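PDB 3W0K: bifunctional endomannanase/endoglucanase from Caldanaerobius polysaccharolyticus, which probably hydrolyses internal beta-1,4 linkages of mannan and of cellulose-type glucan chains, as a retaining glycoside hydrolase of family 5. Local coordinates for residues L83-G88 / D95-N100; N100-K105 / N136-I141; G197-A202 / K230-D235; T204-S209 / P218-P223. All blocks are in the same frame, centred on the assembly; numbering follows the deposited sequence.

Contact 1 of 4, residues L83-G88 / D95-N100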
loop_
_atom_site.group_PDB
_atom_site.type_symbol
_atom_site.label_atom_id
_atom_site.label_comp_id
_atom_site.label_asym_id
_atom_site.label_seq_id
_atom_site.Cartn_x
_atom_site.Cartn_y
_atom_site.Cartn_z
ATOM N N LEU A 83 2.517 -7.437 4.591
ATOM C CA LEU A 83 3.449 -8.413 4.040
ATOM C C LEU A 83 3.430 -8.119 2.540
ATOM O O LEU A 83 2.425 -8.362 1.866
ATOM C CB LEU A 83 3.008 -9.859 4.301
ATOM C CG LEU A 83 3.213 -10.430 5.706
ATOM C CD1 LEU A 83 2.918 -11.928 5.686
ATOM C CD2 LEU A 83 4.643 -10.193 6.169
ATOM N N HIS A 84 4.495 -7.488 2.050
ATOM C CA HIS A 84 4.599 -7.144 0.634
ATOM C C HIS A 84 5.008 -8.385 -0.144
ATOM O O HIS A 84 4.464 -8.669 -1.219
ATOM C CB HIS A 84 5.600 -6.016 0.421
ATOM C CG HIS A 84 5.537 -5.430 -0.951
ATOM N ND1 HIS A 84 6.336 -5.871 -1.982
ATOM C CD2 HIS A 84 4.729 -4.481 -1.478
ATOM C CE1 HIS A 84 6.019 -5.223 -3.089
ATOM N NE2 HIS A 84 5.047 -4.374 -2.809
ATOM N N ARG A 85 6.052 -9.044 0.345
ATOM C CA ARG A 85 6.480 -10.317 -0.212
ATOM C C ARG A 85 6.111 -11.231 0.947
ATOM O O ARG A 85 6.608 -11.067 2.068
ATOM C CB ARG A 85 7.983 -10.396 -0.501
ATOM C CG ARG A 85 8.395 -11.803 -0.978
ATOM C CD ARG A 85 9.831 -11.879 -1.478
ATOM N NE ARG A 85 10.018 -11.146 -2.727
ATOM C CZ ARG A 85 9.770 -11.627 -3.941
ATOM N NH1 ARG A 85 9.314 -12.865 -4.105
ATOM N NH2 ARG A 85 9.972 -10.856 -5.004
ATOM N N ALA A 86 5.129 -12.085 0.697
ATOM C CA ALA A 86 4.627 -13.032 1.684
ATOM C C ALA A 86 4.989 -14.436 1.230
ATOM O O ALA A 86 5.406 -14.629 0.090
ATOM C CB ALA A 86 3.105 -12.898 1.785
ATOM N N PRO A 87 4.894 -15.428 2.131
ATOM C CA PRO A 87 5.220 -16.799 1.728
ATOM C C PRO A 87 4.412 -17.189 0.491
ATOM O O PRO A 87 3.176 -17.229 0.526
ATOM C CB PRO A 87 4.790 -17.613 2.943
ATOM C CG PRO A 87 5.150 -16.706 4.072
ATOM C CD PRO A 87 4.669 -15.349 3.589
ATOM N N GLY A 88 5.115 -17.412 -0.614
ATOM C CA GLY A 88 4.458 -17.800 -1.848
ATOM C C GLY A 88 3.913 -16.694 -2.733
ATOM O O GLY A 88 3.207 -16.990 -3.697
ATOM N N ASP A 95 8.264 -14.978 -9.425
ATOM C CA ASP A 95 9.023 -16.149 -9.870
ATOM C C ASP A 95 10.139 -16.545 -8.903
ATOM O O ASP A 95 10.655 -17.662 -8.967
ATOM C CB ASP A 95 9.613 -15.905 -11.266
ATOM C CG ASP A 95 10.604 -14.755 -11.289
ATOM O OD1 ASP A 95 10.219 -13.628 -10.919
ATOM O OD2 ASP A 95 11.768 -14.976 -11.680
ATOM N N ILE A 96 10.531 -15.609 -8.039
ATOM C CA ILE A 96 11.572 -15.825 -7.034
ATOM C C ILE A 96 11.052 -16.731 -5.910
ATOM O O ILE A 96 11.835 -17.374 -5.206
ATOM C CB ILE A 96 12.061 -14.460 -6.453
ATOM C CG1 ILE A 96 12.898 -13.724 -7.501
ATOM C CG2 ILE A 96 12.848 -14.646 -5.159
ATOM C CD1 ILE A 96 13.401 -12.367 -7.041
ATOM N N GLU A 97 9.734 -16.779 -5.739
ATOM C CA GLU A 97 9.141 -17.627 -4.710
ATOM C C GLU A 97 9.198 -19.085 -5.131
ATOM O O GLU A 97 9.181 -19.402 -6.323
ATOM C CB GLU A 97 7.676 -17.249 -4.469
ATOM C CG GLU A 97 7.471 -15.909 -3.779
ATOM C CD GLU A 97 8.144 -15.849 -2.421
ATOM O OE1 GLU A 97 7.923 -16.759 -1.595
ATOM O OE2 GLU A 97 8.916 -14.904 -2.186
ATOM N N ARG A 98 9.281 -19.972 -4.146
ATOM C CA ARG A 98 9.302 -21.408 -4.409
ATOM C C ARG A 98 7.861 -21.885 -4.577
ATOM O O ARG A 98 7.535 -22.614 -5.515
ATOM C CB ARG A 98 9.932 -22.156 -3.229
ATOM C CG ARG A 98 9.994 -23.668 -3.407
ATOM C CD ARG A 98 10.355 -24.376 -2.106
ATOM N NE ARG A 98 9.274 -24.285 -1.127
ATOM C CZ ARG A 98 9.364 -24.673 0.142
ATOM N NH1 ARG A 98 10.497 -25.183 0.611
ATOM N NH2 ARG A 98 8.313 -24.555 0.942
ATOM N N ASP A 99 7.000 -21.421 -3.677
ATOM C CA ASP A 99 5.592 -21.800 -3.651
ATOM C C ASP A 99 4.650 -20.751 -4.223
ATOM O O ASP A 99 5.054 -19.626 -4.517
ATOM C CB ASP A 99 5.162 -22.064 -2.205
ATOM C CG ASP A 99 6.070 -23.039 -1.490
ATOM O OD1 ASP A 99 6.618 -23.943 -2.151
ATOM O OD2 ASP A 99 6.222 -22.905 -0.258
ATOM N N ASN A 100 3.385 -21.146 -4.354
ATOM C CA ASN A 100 2.320 -20.274 -4.832
ATOM C C ASN A 100 1.281 -20.183 -3.720
ATOM O O ASN A 100 0.514 -21.119 -3.485
ATOM C CB ASN A 100 1.664 -20.830 -6.098
ATOM C CG ASN A 100 0.450 -20.021 -6.524
ATOM O OD1 ASN A 100 0.226 -18.911 -6.033
ATOM N ND2 ASN A 100 -0.355 -20.582 -7.416
HETATM O O HOH W 1 1.768 -16.611 -6.121
#

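Contact 2 of 4, residues N100-K105 / N136-I141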
loop_
_atom_site.group_PDB
_atom_site.type_symbol
_atom_site.label_atom_id
_atom_site.label_comp_id
_atom_site.label_asym_id
_atom_site.label_seq_id
_atom_site.Cartn_x
_atom_site.Cartn_y
_atom_site.Cartn_z
ATOM N N ASN A 100 3.385 -21.146 -4.354
ATOM C CA ASN A 100 2.320 -20.274 -4.832
ATOM C C ASN A 100 1.281 -20.183 -3.720
ATOM O O ASN A 100 0.514 -21.119 -3.485
ATOM C CB ASN A 100 1.664 -20.830 -6.098
ATOM C CG ASN A 100 0.450 -20.021 -6.524
ATOM O OD1 ASN A 100 0.226 -18.911 -6.033
ATOM N ND2 ASN A 100 -0.355 -20.582 -7.416
ATOM N N LEU A 101 1.249 -19.031 -3.061
ATOM C CA LEU A 101 0.333 -18.775 -1.957
ATOM C C LEU A 101 -1.136 -19.041 -2.268
ATOM O O LEU A 101 -1.889 -19.484 -1.406
ATOM C CB LEU A 101 0.481 -17.319 -1.507
ATOM C CG LEU A 101 -0.432 -16.831 -0.378
ATOM C CD1 LEU A 101 -0.171 -17.659 0.879
ATOM C CD2 LEU A 101 -0.179 -15.357 -0.094
ATOM N N TRP A 102 -1.536 -18.803 -3.510
ATOM C CA TRP A 102 -2.933 -18.963 -3.875
ATOM C C TRP A 102 -3.452 -20.383 -3.963
ATOM O O TRP A 102 -4.655 -20.594 -3.867
ATOM C CB TRP A 102 -3.229 -18.170 -5.151
ATOM C CG TRP A 102 -2.672 -16.790 -5.034
ATOM C CD1 TRP A 102 -1.629 -16.265 -5.740
ATOM C CD2 TRP A 102 -3.020 -15.812 -4.044
ATOM N NE1 TRP A 102 -1.291 -15.033 -5.238
ATOM C CE2 TRP A 102 -2.127 -14.728 -4.198
ATOM C CE3 TRP A 102 -3.991 -15.752 -3.037
ATOM C CZ2 TRP A 102 -2.176 -13.594 -3.379
ATOM C CZ3 TRP A 102 -4.039 -14.624 -2.222
ATOM C CH2 TRP A 102 -3.137 -13.562 -2.398
ATOM N N LEU A 103 -2.547 -21.356 -4.055
ATOM C CA LEU A 103 -2.952 -22.755 -4.165
ATOM C C LEU A 103 -2.242 -23.734 -3.242
ATOM O O LEU A 103 -2.798 -24.781 -2.913
ATOM C CB LEU A 103 -2.753 -23.246 -5.600
ATOM C CG LEU A 103 -3.556 -22.578 -6.713
ATOM C CD1 LEU A 103 -3.137 -23.183 -8.038
ATOM C CD2 LEU A 103 -5.051 -22.769 -6.478
ATOM N N ASP A 104 -1.010 -23.419 -2.854
ATOM C CA ASP A 104 -0.225 -24.329 -2.019
ATOM C C ASP A 104 -0.502 -24.268 -0.528
ATOM O O ASP A 104 -0.274 -23.241 0.118
ATOM C CB ASP A 104 1.272 -24.120 -2.266
ATOM C CG ASP A 104 1.663 -24.331 -3.716
ATOM O OD1 ASP A 104 0.911 -25.000 -4.457
ATOM O OD2 ASP A 104 2.732 -23.832 -4.111
ATOM N N LYS A 105 -0.911 -25.408 0.025
ATOM C CA LYS A 105 -1.209 -25.514 1.449
ATOM C C LYS A 105 0.001 -25.143 2.306
ATOM O O LYS A 105 -0.145 -24.454 3.314
ATOM C CB LYS A 105 -1.668 -26.934 1.791
ATOM C CG LYS A 105 -1.993 -27.156 3.267
ATOM C CD LYS A 105 -2.332 -28.617 3.534
ATOM C CE LYS A 105 -2.648 -28.870 5.003
ATOM N NZ LYS A 105 -1.466 -28.692 5.893
ATOM N N ASN A 136 0.097 -7.680 0.100
ATOM C CA ASN A 136 0.084 -6.616 -0.884
ATOM C C ASN A 136 -0.375 -7.025 -2.272
ATOM O O ASN A 136 0.059 -8.037 -2.811
ATOM C CB ASN A 136 1.468 -5.972 -1.005
ATOM C CG ASN A 136 1.496 -4.865 -2.046
ATOM O OD1 ASN A 136 1.027 -3.760 -1.796
ATOM N ND2 ASN A 136 2.010 -5.174 -3.233
ATOM N N GLU A 137 -1.275 -6.217 -2.823
ATOM C CA GLU A 137 -1.784 -6.364 -4.182
ATOM C C GLU A 137 -1.874 -7.762 -4.812
ATOM O O GLU A 137 -1.031 -8.132 -5.636
ATOM C CB GLU A 137 -0.955 -5.444 -5.095
ATOM C CG GLU A 137 -0.983 -3.971 -4.662
ATOM C CD GLU A 137 0.094 -3.105 -5.309
ATOM O OE1 GLU A 137 1.133 -3.635 -5.759
ATOM O OE2 GLU A 137 -0.089 -1.867 -5.343
ATOM N N PRO A 138 -2.889 -8.558 -4.425
ATOM C CA PRO A 138 -3.069 -9.905 -4.984
ATOM C C PRO A 138 -3.187 -9.787 -6.508
ATOM O O PRO A 138 -3.561 -8.731 -7.029
ATOM C CB PRO A 138 -4.383 -10.366 -4.349
ATOM C CG PRO A 138 -4.373 -9.680 -3.029
ATOM C CD PRO A 138 -3.888 -8.289 -3.376
ATOM N N PRO A 139 -2.880 -10.868 -7.241
ATOM C CA PRO A 139 -2.942 -10.863 -8.705
ATOM C C PRO A 139 -4.335 -10.858 -9.314
ATOM O O PRO A 139 -5.348 -10.841 -8.611
ATOM C CB PRO A 139 -2.182 -12.134 -9.072
ATOM C CG PRO A 139 -2.574 -13.069 -7.977
ATOM C CD PRO A 139 -2.486 -12.198 -6.735
ATOM N N ASN A 140 -4.370 -10.842 -10.640
ATOM C CA ASN A 140 -5.634 -10.860 -11.355
ATOM C C ASN A 140 -6.264 -12.237 -11.267
ATOM O O ASN A 140 -5.582 -13.241 -11.045
ATOM C CB ASN A 140 -5.422 -10.513 -12.829
ATOM C CG ASN A 140 -5.260 -9.027 -13.058
ATOM O OD1 ASN A 140 -6.238 -8.276 -13.045
ATOM N ND2 ASN A 140 -4.029 -8.594 -13.277
ATOM N N ILE A 141 -7.584 -12.271 -11.384
ATOM C CA ILE A 141 -8.309 -13.530 -11.379
ATOM C C ILE A 141 -7.797 -14.262 -12.624
ATOM O O ILE A 141 -7.718 -13.678 -13.707
ATOM C CB ILE A 141 -9.827 -13.275 -11.484
ATOM C CG1 ILE A 141 -10.305 -12.514 -10.244
ATOM C CG2 ILE A 141 -10.583 -14.590 -11.633
ATOM C CD1 ILE A 141 -11.654 -11.837 -10.422
#

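Contact 3 of 4, residues G197-A202 / K230-D235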
loop_
_atom_site.group_PDB
_atom_site.type_symbol
_atom_site.label_atom_id
_atom_site.label_comp_id
_atom_site.label_asym_id
_atom_site.label_seq_id
_atom_site.Cartn_x
_atom_site.Cartn_y
_atom_site.Cartn_z
ATOM N N GLY A 197 -4.372 4.237 -6.136
ATOM C CA GLY A 197 -4.485 5.453 -6.920
ATOM C C GLY A 197 -3.340 5.540 -7.914
ATOM O O GLY A 197 -2.506 6.444 -7.845
ATOM N N TYR A 198 -3.283 4.577 -8.827
ATOM C CA TYR A 198 -2.237 4.544 -9.842
ATOM C C TYR A 198 -2.794 4.609 -11.258
ATOM O O TYR A 198 -2.037 4.541 -12.220
ATOM C CB TYR A 198 -1.398 3.271 -9.705
ATOM C CG TYR A 198 -0.522 3.201 -8.474
ATOM C CD1 TYR A 198 0.345 4.246 -8.148
ATOM C CD2 TYR A 198 -0.507 2.059 -7.675
ATOM C CE1 TYR A 198 1.211 4.148 -7.059
ATOM C CE2 TYR A 198 0.355 1.952 -6.586
ATOM C CZ TYR A 198 1.212 2.998 -6.288
ATOM O OH TYR A 198 2.096 2.885 -5.237
ATOM N N GLN A 199 -4.113 4.703 -11.387
ATOM C CA GLN A 199 -4.734 4.768 -12.703
ATOM C C GLN A 199 -4.924 6.206 -13.170
ATOM O O GLN A 199 -5.342 7.064 -12.398
ATOM C CB GLN A 199 -6.080 4.041 -12.703
ATOM C CG GLN A 199 -5.985 2.545 -12.413
ATOM C CD GLN A 199 -5.094 1.784 -13.394
ATOM O OE1 GLN A 199 -4.750 2.280 -14.470
ATOM N NE2 GLN A 199 -4.719 0.569 -13.018
ATOM N N PRO A 200 -4.624 6.479 -14.451
ATOM C CA PRO A 200 -4.128 5.521 -15.445
ATOM C C PRO A 200 -2.640 5.209 -15.301
ATOM O O PRO A 200 -1.821 6.112 -15.130
ATOM C CB PRO A 200 -4.422 6.230 -16.766
ATOM C CG PRO A 200 -4.214 7.670 -16.414
ATOM C CD PRO A 200 -4.913 7.785 -15.079
ATOM N N MET A 201 -2.297 3.925 -15.388
ATOM C CA MET A 201 -0.905 3.492 -15.273
ATOM C C MET A 201 -0.011 4.139 -16.329
ATOM O O MET A 201 1.181 4.337 -16.101
ATOM C CB MET A 201 -0.809 1.968 -15.376
ATOM C CG MET A 201 -1.376 1.209 -14.188
ATOM S SD MET A 201 -0.354 1.361 -12.708
ATOM C CE MET A 201 0.870 0.093 -13.013
ATOM N N ALA A 202 -0.597 4.469 -17.479
ATOM C CA ALA A 202 0.134 5.104 -18.573
ATOM C C ALA A 202 0.720 6.445 -18.144
ATOM O O ALA A 202 1.685 6.930 -18.736
ATOM C CB ALA A 202 -0.780 5.298 -19.770
ATOM N N LYS A 230 -9.189 3.737 -24.335
ATOM C CA LYS A 230 -10.074 4.421 -23.399
ATOM C C LYS A 230 -9.524 5.794 -23.026
ATOM O O LYS A 230 -8.319 5.961 -22.841
ATOM C CB LYS A 230 -10.266 3.571 -22.139
ATOM C CG LYS A 230 -11.108 4.233 -21.056
ATOM C CD LYS A 230 -11.276 3.326 -19.845
ATOM C CE LYS A 230 -12.205 2.160 -20.138
ATOM N NZ LYS A 230 -13.591 2.625 -20.444
ATOM N N VAL A 231 -10.418 6.775 -22.935
ATOM C CA VAL A 231 -10.048 8.143 -22.578
ATOM C C VAL A 231 -10.098 8.316 -21.061
ATOM O O VAL A 231 -11.127 8.059 -20.435
ATOM C CB VAL A 231 -10.999 9.166 -23.244
ATOM C CG1 VAL A 231 -10.635 10.583 -22.826
ATOM C CG2 VAL A 231 -10.938 9.026 -24.755
ATOM N N TRP A 232 -8.984 8.747 -20.475
ATOM C CA TRP A 232 -8.910 8.942 -19.032
ATOM C C TRP A 232 -9.019 10.389 -18.568
ATOM O O TRP A 232 -8.252 11.255 -18.984
ATOM C CB TRP A 232 -7.635 8.311 -18.462
ATOM C CG TRP A 232 -7.707 6.818 -18.371
ATOM C CD1 TRP A 232 -7.443 5.923 -19.366
ATOM C CD2 TRP A 232 -8.088 6.046 -17.225
ATOM N NE1 TRP A 232 -7.636 4.639 -18.913
ATOM C CE2 TRP A 232 -8.033 4.685 -17.603
ATOM C CE3 TRP A 232 -8.473 6.372 -15.917
ATOM C CZ2 TRP A 232 -8.351 3.648 -16.718
ATOM C CZ3 TRP A 232 -8.789 5.341 -15.037
ATOM C CH2 TRP A 232 -8.725 3.994 -15.445
ATOM N N ASN A 233 -9.994 10.622 -17.699
ATOM C CA ASN A 233 -10.256 11.928 -17.102
ATOM C C ASN A 233 -10.934 11.679 -15.757
ATOM O O ASN A 233 -11.037 10.527 -15.324
ATOM C CB ASN A 233 -11.131 12.798 -18.021
ATOM C CG ASN A 233 -12.374 12.079 -18.514
ATOM O OD1 ASN A 233 -13.080 11.428 -17.747
ATOM N ND2 ASN A 233 -12.657 12.215 -19.806
ATOM N N LYS A 234 -11.405 12.733 -15.097
ATOM C CA LYS A 234 -12.046 12.565 -13.796
ATOM C C LYS A 234 -13.274 11.652 -13.846
ATOM O O LYS A 234 -13.507 10.873 -12.920
ATOM C CB LYS A 234 -12.405 13.919 -13.182
ATOM C CG LYS A 234 -12.739 13.842 -11.698
ATOM C CD LYS A 234 -12.937 15.222 -11.100
ATOM C CE LYS A 234 -13.275 15.132 -9.624
ATOM N NZ LYS A 234 -13.428 16.477 -9.009
ATOM N N ASP A 235 -14.044 11.733 -14.929
ATOM C CA ASP A 235 -15.229 10.890 -15.084
ATOM C C ASP A 235 -14.832 9.420 -15.182
ATOM O O ASP A 235 -15.523 8.547 -14.651
ATOM C CB ASP A 235 -16.034 11.291 -16.327
ATOM C CG ASP A 235 -16.849 12.560 -16.121
ATOM O OD1 ASP A 235 -17.089 12.951 -14.960
ATOM O OD2 ASP A 235 -17.271 13.160 -17.134
#

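Contact 4 of 4, residues T204-S209 / P218-P223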
loop_
_atom_site.group_PDB
_atom_site.type_symbol
_atom_site.label_atom_id
_atom_site.label_comp_id
_atom_site.label_asym_id
_atom_site.label_seq_id
_atom_site.Cartn_x
_atom_site.Cartn_y
_atom_site.Cartn_z
ATOM N N THR A 204 0.929 7.420 -14.357
ATOM C CA THR A 204 1.634 7.207 -13.094
ATOM C C THR A 204 2.887 6.346 -13.161
ATOM O O THR A 204 3.818 6.550 -12.390
ATOM C CB THR A 204 0.711 6.605 -12.029
ATOM O OG1 THR A 204 0.375 5.262 -12.397
ATOM C CG2 THR A 204 -0.564 7.431 -11.897
ATOM N N HIS A 205 2.894 5.360 -14.052
ATOM C CA HIS A 205 4.044 4.473 -14.187
ATOM C C HIS A 205 4.756 4.607 -15.528
ATOM O O HIS A 205 5.381 3.661 -16.010
ATOM C CB HIS A 205 3.633 3.019 -13.928
ATOM C CG HIS A 205 3.450 2.690 -12.478
ATOM N ND1 HIS A 205 2.481 3.279 -11.694
ATOM C CD2 HIS A 205 4.113 1.827 -11.670
ATOM C CE1 HIS A 205 2.553 2.791 -10.467
ATOM N NE2 HIS A 205 3.534 1.908 -10.427
ATOM N N TYR A 206 4.665 5.794 -16.121
ATOM C CA TYR A 206 5.319 6.075 -17.393
ATOM C C TYR A 206 6.826 5.876 -17.230
ATOM O O TYR A 206 7.448 6.452 -16.335
ATOM C CB TYR A 206 5.016 7.509 -17.834
ATOM C CG TYR A 206 5.779 7.971 -19.057
ATOM C CD1 TYR A 206 5.582 7.368 -20.301
ATOM C CD2 TYR A 206 6.678 9.034 -18.976
ATOM C CE1 TYR A 206 6.263 7.816 -21.436
ATOM C CE2 TYR A 206 7.361 9.491 -20.101
ATOM C CZ TYR A 206 7.147 8.878 -21.326
ATOM O OH TYR A 206 7.816 9.337 -22.438
ATOM N N GLN A 207 7.387 5.031 -18.091
ATOM C CA GLN A 207 8.811 4.700 -18.086
ATOM C C GLN A 207 9.282 3.969 -16.829
ATOM O O GLN A 207 10.458 4.031 -16.464
ATOM C CB GLN A 207 9.670 5.939 -18.366
ATOM C CG GLN A 207 9.493 6.483 -19.780
ATOM C CD GLN A 207 10.418 7.642 -20.104
ATOM O OE1 GLN A 207 10.850 8.380 -19.219
ATOM N NE2 GLN A 207 10.717 7.813 -21.386
ATOM N N ALA A 208 8.353 3.281 -16.173
ATOM C CA ALA A 208 8.663 2.505 -14.978
ATOM C C ALA A 208 9.072 1.112 -15.453
ATOM O O ALA A 208 8.236 0.334 -15.918
ATOM C CB ALA A 208 7.451 2.424 -14.065
ATOM N N SER A 209 10.364 0.815 -15.338
ATOM C CA SER A 209 10.933 -0.461 -15.775
ATOM C C SER A 209 10.274 -1.734 -15.241
ATOM O O SER A 209 10.210 -2.740 -15.949
ATOM C CB SER A 209 12.434 -0.498 -15.474
ATOM O OG SER A 209 12.683 -0.393 -14.083
ATOM N N PRO A 218 3.166 6.781 -25.201
ATOM C CA PRO A 218 3.505 8.150 -25.603
ATOM C C PRO A 218 3.708 9.011 -24.359
ATOM O O PRO A 218 3.320 8.612 -23.260
ATOM C CB PRO A 218 2.262 8.585 -26.373
ATOM C CG PRO A 218 1.162 7.895 -25.629
ATOM C CD PRO A 218 1.735 6.507 -25.424
ATOM N N GLU A 219 4.328 10.178 -24.526
ATOM C CA GLU A 219 4.555 11.081 -23.402
ATOM C C GLU A 219 3.187 11.431 -22.816
ATOM O O GLU A 219 2.300 11.906 -23.528
ATOM C CB GLU A 219 5.283 12.347 -23.865
ATOM C CG GLU A 219 5.744 13.246 -22.724
ATOM C CD GLU A 219 6.580 14.423 -23.193
ATOM O OE1 GLU A 219 7.442 14.236 -24.082
ATOM O OE2 GLU A 219 6.384 15.538 -22.663
ATOM N N PRO A 220 2.989 11.166 -21.513
ATOM C CA PRO A 220 1.721 11.448 -20.841
ATOM C C PRO A 220 1.249 12.891 -20.908
ATOM O O PRO A 220 2.032 13.832 -20.772
ATOM C CB PRO A 220 2.003 11.043 -19.391
ATOM C CG PRO A 220 3.041 10.001 -19.521
ATOM C CD PRO A 220 3.952 10.587 -20.566
ATOM N N TYR A 221 -0.048 13.036 -21.140
ATOM C CA TYR A 221 -0.723 14.323 -21.188
ATOM C C TYR A 221 -2.013 14.072 -20.412
ATOM O O TYR A 221 -2.473 12.931 -20.324
ATOM C CB TYR A 221 -1.004 14.760 -22.632
ATOM C CG TYR A 221 -1.734 13.735 -23.465
ATOM C CD1 TYR A 221 -3.123 13.752 -23.565
ATOM C CD2 TYR A 221 -1.034 12.734 -24.138
ATOM C CE1 TYR A 221 -3.801 12.796 -24.313
ATOM C CE2 TYR A 221 -1.703 11.771 -24.890
ATOM C CZ TYR A 221 -3.085 11.809 -24.970
ATOM O OH TYR A 221 -3.754 10.849 -25.690
ATOM N N TYR A 222 -2.581 15.118 -19.827
ATOM C CA TYR A 222 -3.790 14.964 -19.031
ATOM C C TYR A 222 -4.487 16.319 -18.910
ATOM O O TYR A 222 -3.822 17.351 -18.813
ATOM C CB TYR A 222 -3.398 14.423 -17.644
ATOM C CG TYR A 222 -4.551 13.900 -16.826
ATOM C CD1 TYR A 222 -5.078 12.629 -17.061
ATOM C CD2 TYR A 222 -5.144 14.690 -15.844
ATOM C CE1 TYR A 222 -6.173 12.162 -16.343
ATOM C CE2 TYR A 222 -6.235 14.235 -15.123
ATOM C CZ TYR A 222 -6.748 12.973 -15.379
ATOM O OH TYR A 222 -7.849 12.539 -14.683
ATOM N N PRO A 223 -5.833 16.337 -18.880
ATOM C CA PRO A 223 -6.778 15.214 -18.944
ATOM C C PRO A 223 -6.994 14.614 -20.332
ATOM O O PRO A 223 -6.370 15.025 -21.311
ATOM C CB PRO A 223 -8.065 15.838 -18.418
ATOM C CG PRO A 223 -7.994 17.218 -18.992
ATOM C CD PRO A 223 -6.563 17.608 -18.701
#

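Contact 1 of 4, residues L83-G88 / D95-N100
E97 OE1 is gripped twice: the backbone N of G88 donates to it at 3.0 Å, reaching it from well above the carboxylate plane, and the hydroxyl of Y45 is hydrogen-bonded to it as well. The other oxygen, E97 OE2, forms a salt bridge with R85, whose NH1 lies 2.8 Å from it in a nearly straight bond (164°). That oxygen uses its anti lone pair, and guanidinium and carboxylate lie almost in one plane. A kink at chi3 (-69°) turns the guanidinium toward E97, and I96 CG2 sits over one face of the R85 guanidinium. With both oxygens held, the buried carboxylate has little freedom to rotate. Next to this, the two backbones close up: G88 CA makes a CH...O contact of 3.3 Å with D99 O. At the backbone angles of G88 (phi 85°) a CB would jam against the carbonyl O of P87 and sit tight against N100 C, hence glycine. A water links G88 O to N100 OD1. Together these bonds fold the loop after strand 78-83 back on itself, at the C-terminal end of the (beta/alpha)8 barrel, where family 5 enzymes carry their active site.

Contact 2 of 4, residues N100-K105 / N136-I141
Two consecutive prolines, P138 and P139, meet the indole of W102 without a polar bond between the two segments. P139 lies against the pyrrole part: its CD comes to 3.4 Å from W102 NE1, and its CG stays close to the same nitrogen. P138 takes the far end of the benzo ring, with CB 3.9 Å from W102 CH2. Both prolines approach the ring obliquely. The indole swings across to them because CG stands anti to the carbonyl carbon of W102 (chi1 -48°). L101 CD2 covers part of one indole face, and Y89 adds an edge-to-face ring contact. The backbone carrying W102 is fixed by an Asx turn, in which N100 OD1 accepts from W102 N at 3.1 Å, while N100 N donates to D104 OD2 at 2.8 Å. Just before the prolines stands E137, paired with R196 and hydrogen-bonded to a bound Tris molecule. N136-E137-P138 is consistent with the family's Asn-Glu-Pro sequence, whose glutamate is the usual acid/base; W102 packs on the prolines that follow this probable acid/base glutamate at the C-terminal end of the fourth strand of the (beta/alpha)8 barrel.

Contact 3 of 4, residues G197-A202 / K230-D235
W232 lays one face of its indole against P200, the proline and the indole running antiparallel alongside one another. P200 CB stands 3.7 Å from the centroid of the W232 five-membered ring, only 14° off the ring normal, which makes a CH-pi contact over the face. Further along the proline, P200 CD approaches W232 CE3 at 3.9 Å. The peptide bond before P200 is cis, and both Q199 and P200 meet the same indole: Q199 CB meets the benzo carbons CZ3 and CH2 of W232 obliquely, 3.8 Å from each. Strand 192-197, the sixth of the (beta/alpha)8 barrel, ends just before this bend, while W232 belongs to the small antiparallel hairpin of strands 225-227 and 230-232, inserted ahead of helix 234-249. The contact thus packs that hairpin against the start of the loop after the barrel strand. W227, from the partner strand, also touches Q199 and P200 and meets the W232 ring with planes about 45° apart. Beyond its CB the Q199 chain turns at chi2 (-58°), bringing Q199 OE1 back to accept from M201 N at 3.1 Å, from above the carbonyl plane. Its own backbone O accepts from W273 NE1 of helix 267-284.

Contact 4 of 4, residues T204-S209 / P218-P223
Y206 lies in a type II beta turn from H205 to A208, in the loop after helix 201-204, within the excursion that follows the sixth strand of the (beta/alpha)8 barrel, and its side chain crosses P220 at about a right angle. At the root, Y206 CB has P220 CG 3.6 Å away. The next atom, Y206 CG, is closer still to that same P220 CG, at 3.4 Å. It stands anti to the backbone N (chi1 173°), which carries the ring out across the proline. Over the middle of the Y206 ring P220 CD makes a CH-pi contact, 3.3 Å from the centroid and 5° off the normal. Q207 CG lies over the opposite face, so the phenol is sandwiched between a proline of the other segment and its own neighbour in the turn. Farther out, Y206 CE1 comes obliquely to 3.6 Å from P218 O. K264 and T265 also touch the Y206 side chain from a separate loop. At the tip, Y206 OH packs 3.8 Å from E219 CA.

Overall arrangement
Along the chain the order is contact 1, contact 2, then contact 3, with both segments of contact 4 falling between those of contact 3. All four belong to one (beta/alpha)8 barrel. Contacts 1 and 2, with centres 9 Å apart, share N100 and shape the loops after strands 78-83 and 130-133; backbone bonds between G88 and L101 and between L83 and N136 join them. Contacts 3 and 4, centres 10 Å apart, organise the long excursion between strands 192-197 and 254-259, where A202 O packs on P220. The pairs stand 26 to 30 Å apart between centres, yet E137 touches Y198, so the two groups of loops meet beside the probable catalytic glutamate.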